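PDB 3U4T: TPR repeat-containing protein from Cytophaga hutchinsonii, which is of unknown function but, as a tetratricopeptide repeat protein built of stacked helix pairs, probably serves as a scaffold for binding other proteins. Local coordinates for residues N41-C46 against Q57-T62; A75-Y80 against I94-A99. The protein carries 1 engineered substitution. All blocks are in the same frame, centred on the assembly; numbering follows the deposited sequence.

Contact 1: residues N41-C46 against Q57-T62; sequences NRRAVC and QKDIET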
loop_
_atom_site.group_PDB
_atom_site.type_symbol
_atom_site.label_atom_id
_atom_site.label_comp_id
_atom_site.label_asym_id
_atom_site.label_seq_id
_atom_site.Cartn_x
_atom_site.Cartn_y
_atom_site.Cartn_z
ATOM N N ASN A 41 26.483 -0.558 1.001
ATOM C CA ASN A 41 25.088 -0.686 0.588
ATOM C C ASN A 41 24.263 -1.351 1.682
ATOM O O ASN A 41 23.060 -1.134 1.772
ATOM C CB ASN A 41 24.956 -1.457 -0.737
ATOM C CG ASN A 41 25.414 -2.901 -0.635
ATOM O OD1 ASN A 41 26.341 -3.225 0.102
ATOM N ND2 ASN A 41 24.785 -3.769 -1.405
ATOM N N ARG A 42 24.917 -2.144 2.523
ATOM C CA ARG A 42 24.235 -2.831 3.613
ATOM C C ARG A 42 24.026 -1.886 4.786
ATOM O O ARG A 42 22.970 -1.891 5.420
ATOM C CB ARG A 42 25.045 -4.055 4.050
ATOM C CG ARG A 42 25.029 -5.186 3.030
ATOM C CD ARG A 42 25.817 -6.400 3.509
ATOM N NE ARG A 42 25.694 -7.530 2.590
ATOM C CZ ARG A 42 26.137 -7.538 1.335
ATOM N NH1 ARG A 42 26.743 -6.473 0.829
ATOM N NH2 ARG A 42 25.967 -8.618 0.585
ATOM N N ARG A 43 25.031 -1.061 5.067
ATOM C CA ARG A 43 24.920 -0.120 6.168
ATOM C C ARG A 43 23.876 0.908 5.770
ATOM O O ARG A 43 23.109 1.385 6.602
ATOM C CB ARG A 43 26.267 0.559 6.436
ATOM C CG ARG A 43 26.371 1.219 7.811
ATOM C CD ARG A 43 27.815 1.603 8.141
ATOM N NE ARG A 43 28.286 2.753 7.373
ATOM C CZ ARG A 43 29.516 3.253 7.452
ATOM N NH1 ARG A 43 30.417 2.703 8.261
ATOM N NH2 ARG A 43 29.842 4.322 6.743
ATOM N N ALA A 44 23.839 1.239 4.484
ATOM C CA ALA A 44 22.871 2.209 3.990
ATOM C C ALA A 44 21.461 1.720 4.316
ATOM O O ALA A 44 20.648 2.471 4.854
ATOM C CB ALA A 44 23.034 2.395 2.495
ATOM N N VAL A 45 21.174 0.462 3.994
ATOM C CA VAL A 45 19.865 -0.121 4.280
ATOM C C VAL A 45 19.613 -0.140 5.789
ATOM O O VAL A 45 18.518 0.193 6.241
ATOM C CB VAL A 45 19.753 -1.558 3.754
ATOM C CG1 VAL A 45 18.469 -2.192 4.268
ATOM C CG2 VAL A 45 19.764 -1.557 2.239
ATOM N N CYS A 46 20.611 -0.538 6.572
ATOM C CA CYS A 46 20.426 -0.556 8.015
ATOM C C CYS A 46 19.948 0.842 8.450
ATOM O O CYS A 46 18.860 0.988 9.024
ATOM C CB CYS A 46 21.737 -0.946 8.723
ATOM S SG CYS A 46 22.241 -2.702 8.457
ATOM N N GLN A 57 21.862 8.104 3.086
ATOM C CA GLN A 57 22.110 8.664 1.768
ATOM C C GLN A 57 23.621 8.671 1.552
ATOM O O GLN A 57 24.106 8.251 0.500
ATOM C CB GLN A 57 21.562 10.090 1.630
ATOM C CG GLN A 57 21.572 10.574 0.172
ATOM C CD GLN A 57 21.024 11.978 -0.036
ATOM O OE1 GLN A 57 20.782 12.394 -1.167
ATOM N NE2 GLN A 57 20.834 12.712 1.046
ATOM N N LYS A 58 24.369 9.121 2.555
ATOM C CA LYS A 58 25.817 9.161 2.422
ATOM C C LYS A 58 26.365 7.768 2.134
ATOM O O LYS A 58 27.293 7.613 1.337
ATOM C CB LYS A 58 26.475 9.724 3.687
ATOM C CG LYS A 58 27.997 9.839 3.560
ATOM C CD LYS A 58 28.643 10.737 4.626
ATOM C CE LYS A 58 28.735 10.076 5.993
ATOM N NZ LYS A 58 29.435 10.963 6.973
ATOM N N ASP A 59 25.788 6.755 2.777
ATOM C CA ASP A 59 26.235 5.377 2.589
ATOM C C ASP A 59 25.915 4.798 1.220
ATOM O O ASP A 59 26.757 4.143 0.606
ATOM C CB ASP A 59 25.629 4.462 3.652
ATOM C CG ASP A 59 26.452 4.407 4.934
ATOM O OD1 ASP A 59 27.542 5.009 4.993
ATOM O OD2 ASP A 59 25.993 3.739 5.886
ATOM N N ILE A 60 24.705 5.026 0.728
ATOM C CA ILE A 60 24.366 4.471 -0.569
ATOM C C ILE A 60 25.158 5.181 -1.663
ATOM O O ILE A 60 25.385 4.620 -2.736
ATOM C CB ILE A 60 22.858 4.578 -0.858
ATOM C CG1 ILE A 60 22.502 3.662 -2.023
ATOM C CG2 ILE A 60 22.481 6.005 -1.164
ATOM C CD1 ILE A 60 22.746 2.198 -1.722
ATOM N N GLU A 61 25.598 6.408 -1.390
ATOM C CA GLU A 61 26.362 7.153 -2.382
ATOM C C GLU A 61 27.834 6.762 -2.318
ATOM O O GLU A 61 28.532 6.761 -3.329
ATOM C CB GLU A 61 26.160 8.664 -2.186
ATOM C CG GLU A 61 24.685 9.069 -2.348
ATOM C CD GLU A 61 24.434 10.568 -2.291
ATOM O OE1 GLU A 61 25.012 11.246 -1.411
ATOM O OE2 GLU A 61 23.637 11.066 -3.117
ATOM N N THR A 62 28.308 6.417 -1.129
ATOM C CA THR A 62 29.683 5.987 -0.981
ATOM C C THR A 62 29.711 4.647 -1.711
ATOM O O THR A 62 30.630 4.349 -2.474
ATOM C CB THR A 62 30.041 5.791 0.502
ATOM O OG1 THR A 62 30.130 7.071 1.140
ATOM C CG2 THR A 62 31.369 5.058 0.642
#
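An antiparallel helical hairpin of the tetratricopeptide repeat kind brings Arg43 and Ala44 of 41-46 against Asp59 and Ile60 of 57-62. The two short axes approach to 7.6 Å at 161°, a separation that the small Ala44 permits. At its centre, Ala44 CB packs 3.5 Å from Asp59 CB and reaches 3.6 Å from Ile60 N, so the methyl lies almost on the partner backbone. The CB of Ile60 adds an apolar contact to the same methyl, and its CD1 ends near CA of Asn41.

Beside this close packing, Arg43 grips the Asp59 carboxylate side-on. Its NE donates to Asp59 OD2 at 2.9 Å and its NH2 to Asp59 OD1 at 3.0 Å, one nitrogen to each oxygen. Both oxygens are met on their syn sides and lie nearly in the guanidinium plane, although the two flat groups are tilted 29° apart. The Arg43 chain bends at chi3 (73°), placing NE beside Asp59 OD2, and the paired bonds restrict rotation of both groups. NH2 also forms a salt bridge with Glu30, so the buried guanidinium has two acidic partners that would probably favour its positive charge.

Arg43 also touches Phe26 and Asn27 of helix 19-31, whereas Ile60 meets Tyr80 of helix 74-86, which places the hairpin between its predecessor and its successor.

Contact 2: residues A75-Y80 against I94-A99; sequences ADFEYY and IQQYQA
Gln96 packs against Phe77 and Tyr80 where helices 74-86 and 90-103 run antiparallel, their short axes 7.6 Å apart at 164°. In the amide-aromatic contacts, Gln96 OE1 lies at the edge of the Phe77 ring, 3.6 Å from CD1, with the amide and ring planes only 17° apart. The same oxygen is 3.2 Å from Tyr80 CD2, but there the planes differ by 55°. A bend at chi2 turns Gln96 CD toward Tyr80, and its CG also packs on that ring. An alanine in place of Gln96 would probably open a gap beside both rings and leave Tyr80 freer to shift.

The apolar part is Ala99 CB against Phe77 CD1, at 3.6 Å. Side chain also meets backbone: Gln96 CB lies 3.5 Å from Phe77 O, and Tyr97 directs its ring edge at Glu78 O, with CE1 3.7 Å away. No hydrogen bond joins the two segments, so shape and close packing hold them together.

On one flank, Phe64 of helix 53-64 meets the rings of Phe77 and Tyr80; helix 109-120 contributes Met110, which touches Glu78 and Tyr97, and Ile114, which touches Tyr97.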
loop_
_atom_site.group_PDB
_atom_site.type_symbol
_atom_site.label_atom_id
_atom_site.label_comp_id
_atom_site.label_asym_id
_atom_site.label_seq_id
_atom_site.Cartn_x
_atom_site.Cartn_y
_atom_site.Cartn_z
ATOM N N ALA A 75 18.471 -4.335 -6.393
ATOM C CA ALA A 75 18.164 -3.915 -5.038
ATOM C C ALA A 75 18.854 -2.621 -4.632
ATOM O O ALA A 75 18.263 -1.785 -3.958
ATOM C CB ALA A 75 18.538 -5.026 -4.065
ATOM N N ASP A 76 20.113 -2.458 -5.017
ATOM C CA ASP A 76 20.845 -1.253 -4.656
ATOM C C ASP A 76 20.183 -0.002 -5.217
ATOM O O ASP A 76 20.074 1.012 -4.518
ATOM C CB ASP A 76 22.282 -1.353 -5.154
ATOM C CG ASP A 76 22.928 -2.642 -4.746
ATOM O OD1 ASP A 76 22.848 -2.976 -3.537
ATOM O OD2 ASP A 76 23.511 -3.315 -5.628
ATOM N N PHE A 77 19.745 -0.066 -6.474
ATOM C CA PHE A 77 19.082 1.089 -7.087
ATOM C C PHE A 77 17.759 1.340 -6.359
ATOM O O PHE A 77 17.385 2.493 -6.089
ATOM C CB PHE A 77 18.828 0.832 -8.573
ATOM C CG PHE A 77 20.069 0.829 -9.402
ATOM C CD1 PHE A 77 20.554 2.014 -9.956
ATOM C CD2 PHE A 77 20.792 -0.345 -9.588
ATOM C CE1 PHE A 77 21.746 2.027 -10.690
ATOM C CE2 PHE A 77 21.986 -0.346 -10.317
ATOM C CZ PHE A 77 22.463 0.841 -10.865
ATOM N N GLU A 78 17.060 0.254 -6.036
ATOM C CA GLU A 78 15.787 0.349 -5.325
ATOM C C GLU A 78 15.940 1.145 -4.032
ATOM O O GLU A 78 15.207 2.105 -3.801
ATOM C CB GLU A 78 15.253 -1.048 -5.018
ATOM C CG GLU A 78 14.180 -1.091 -3.960
ATOM C CD GLU A 78 13.696 -2.501 -3.702
ATOM O OE1 GLU A 78 14.520 -3.442 -3.753
ATOM O OE2 GLU A 78 12.493 -2.667 -3.436
ATOM N N TYR A 79 16.902 0.755 -3.198
ATOM C CA TYR A 79 17.129 1.458 -1.946
ATOM C C TYR A 79 17.674 2.865 -2.144
ATOM O O TYR A 79 17.493 3.729 -1.291
ATOM C CB TYR A 79 18.050 0.648 -1.034
ATOM C CG TYR A 79 17.289 -0.432 -0.300
ATOM C CD1 TYR A 79 17.165 -1.713 -0.833
ATOM C CD2 TYR A 79 16.576 -0.129 0.856
ATOM C CE1 TYR A 79 16.342 -2.654 -0.238
ATOM C CE2 TYR A 79 15.751 -1.060 1.456
ATOM C CZ TYR A 79 15.633 -2.314 0.906
ATOM O OH TYR A 79 14.774 -3.205 1.488
ATOM N N TYR A 80 18.329 3.106 -3.272
ATOM C CA TYR A 80 18.846 4.439 -3.529
ATOM C C TYR A 80 17.617 5.323 -3.655
ATOM O O TYR A 80 17.544 6.388 -3.040
ATOM C CB TYR A 80 19.659 4.479 -4.823
ATOM C CG TYR A 80 20.423 5.772 -5.017
ATOM C CD1 TYR A 80 20.573 6.681 -3.967
ATOM C CD2 TYR A 80 21.029 6.071 -6.236
ATOM C CE1 TYR A 80 21.313 7.861 -4.130
ATOM C CE2 TYR A 80 21.766 7.242 -6.409
ATOM C CZ TYR A 80 21.901 8.130 -5.353
ATOM O OH TYR A 80 22.594 9.299 -5.522
ATOM N N ILE A 94 12.623 8.605 -8.473
ATOM C CA ILE A 94 11.858 7.976 -9.549
ATOM C C ILE A 94 12.809 7.359 -10.574
ATOM O O ILE A 94 12.565 6.265 -11.086
ATOM C CB ILE A 94 10.930 8.977 -10.284
ATOM C CG1 ILE A 94 9.853 9.514 -9.334
ATOM C CG2 ILE A 94 10.264 8.281 -11.479
ATOM C CD1 ILE A 94 8.906 8.467 -8.793
ATOM N N GLN A 95 13.902 8.049 -10.877
ATOM C CA GLN A 95 14.851 7.518 -11.848
ATOM C C GLN A 95 15.484 6.240 -11.330
ATOM O O GLN A 95 15.658 5.280 -12.074
ATOM C CB GLN A 95 15.929 8.553 -12.161
ATOM C CG GLN A 95 15.495 9.637 -13.138
ATOM C CD GLN A 95 16.681 10.355 -13.756
ATOM O OE1 GLN A 95 17.248 11.266 -13.157
ATOM N NE2 GLN A 95 17.078 9.927 -14.954
ATOM N N GLN A 96 15.820 6.232 -10.044
ATOM C CA GLN A 96 16.428 5.066 -9.419
ATOM C C GLN A 96 15.466 3.885 -9.432
ATOM O O GLN A 96 15.884 2.735 -9.548
ATOM C CB GLN A 96 16.833 5.382 -7.983
ATOM C CG GLN A 96 17.841 6.501 -7.866
ATOM C CD GLN A 96 18.936 6.377 -8.887
ATOM O OE1 GLN A 96 19.587 5.344 -8.988
ATOM N NE2 GLN A 96 19.140 7.432 -9.664
ATOM N N TYR A 97 14.174 4.163 -9.303
ATOM C CA TYR A 97 13.185 3.087 -9.340
ATOM C C TYR A 97 13.160 2.529 -10.743
ATOM O O TYR A 97 13.025 1.323 -10.936
ATOM C CB TYR A 97 11.765 3.567 -8.976
ATOM C CG TYR A 97 11.571 3.941 -7.525
ATOM C CD1 TYR A 97 12.271 3.281 -6.510
ATOM C CD2 TYR A 97 10.672 4.940 -7.160
ATOM C CE1 TYR A 97 12.080 3.611 -5.161
ATOM C CE2 TYR A 97 10.471 5.275 -5.814
ATOM C CZ TYR A 97 11.178 4.604 -4.824
ATOM O OH TYR A 97 10.982 4.918 -3.499
ATOM N N GLN A 98 13.295 3.414 -11.724
ATOM C CA GLN A 98 13.285 2.991 -13.107
ATOM C C GLN A 98 14.540 2.200 -13.373
ATOM O O GLN A 98 14.498 1.109 -13.922
ATOM C CB GLN A 98 13.226 4.194 -14.022
ATOM C CG GLN A 98 13.305 3.837 -15.492
ATOM C CD GLN A 98 12.170 2.928 -15.928
ATOM O OE1 GLN A 98 11.009 3.323 -15.924
ATOM N NE2 GLN A 98 12.506 1.696 -16.304
ATOM N N ALA A 99 15.671 2.744 -12.955
ATOM C CA ALA A 99 16.944 2.061 -13.155
ATOM C C ALA A 99 16.921 0.624 -12.629
ATOM O O ALA A 99 17.446 -0.287 -13.259
ATOM C CB ALA A 99 18.052 2.839 -12.474
#

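Overall arrangement
Contacts 1 and 2 follow in series along the chain, their centres about 13 Å apart and on the same side of the chain's centre. Each joins two consecutive antiparallel helices: 40-49 with 53-64, then 74-86 with 90-103. The pairs touch directly. Asn41 ND2 lies 3.0 Å from Asp76 OD1 and Glu61 OE2 lies 3.2 Å from Tyr80 OH, both probable hydrogen bonds, while Ile60 packs on Tyr80 and Val45 on Tyr79. Helix 74-86 thus meets both helices of the preceding pair as well as its own partner. Such stacking of successive hairpins is how tetratricopeptide repeats build an elongated superhelical array, consistent with a protein-binding scaffold.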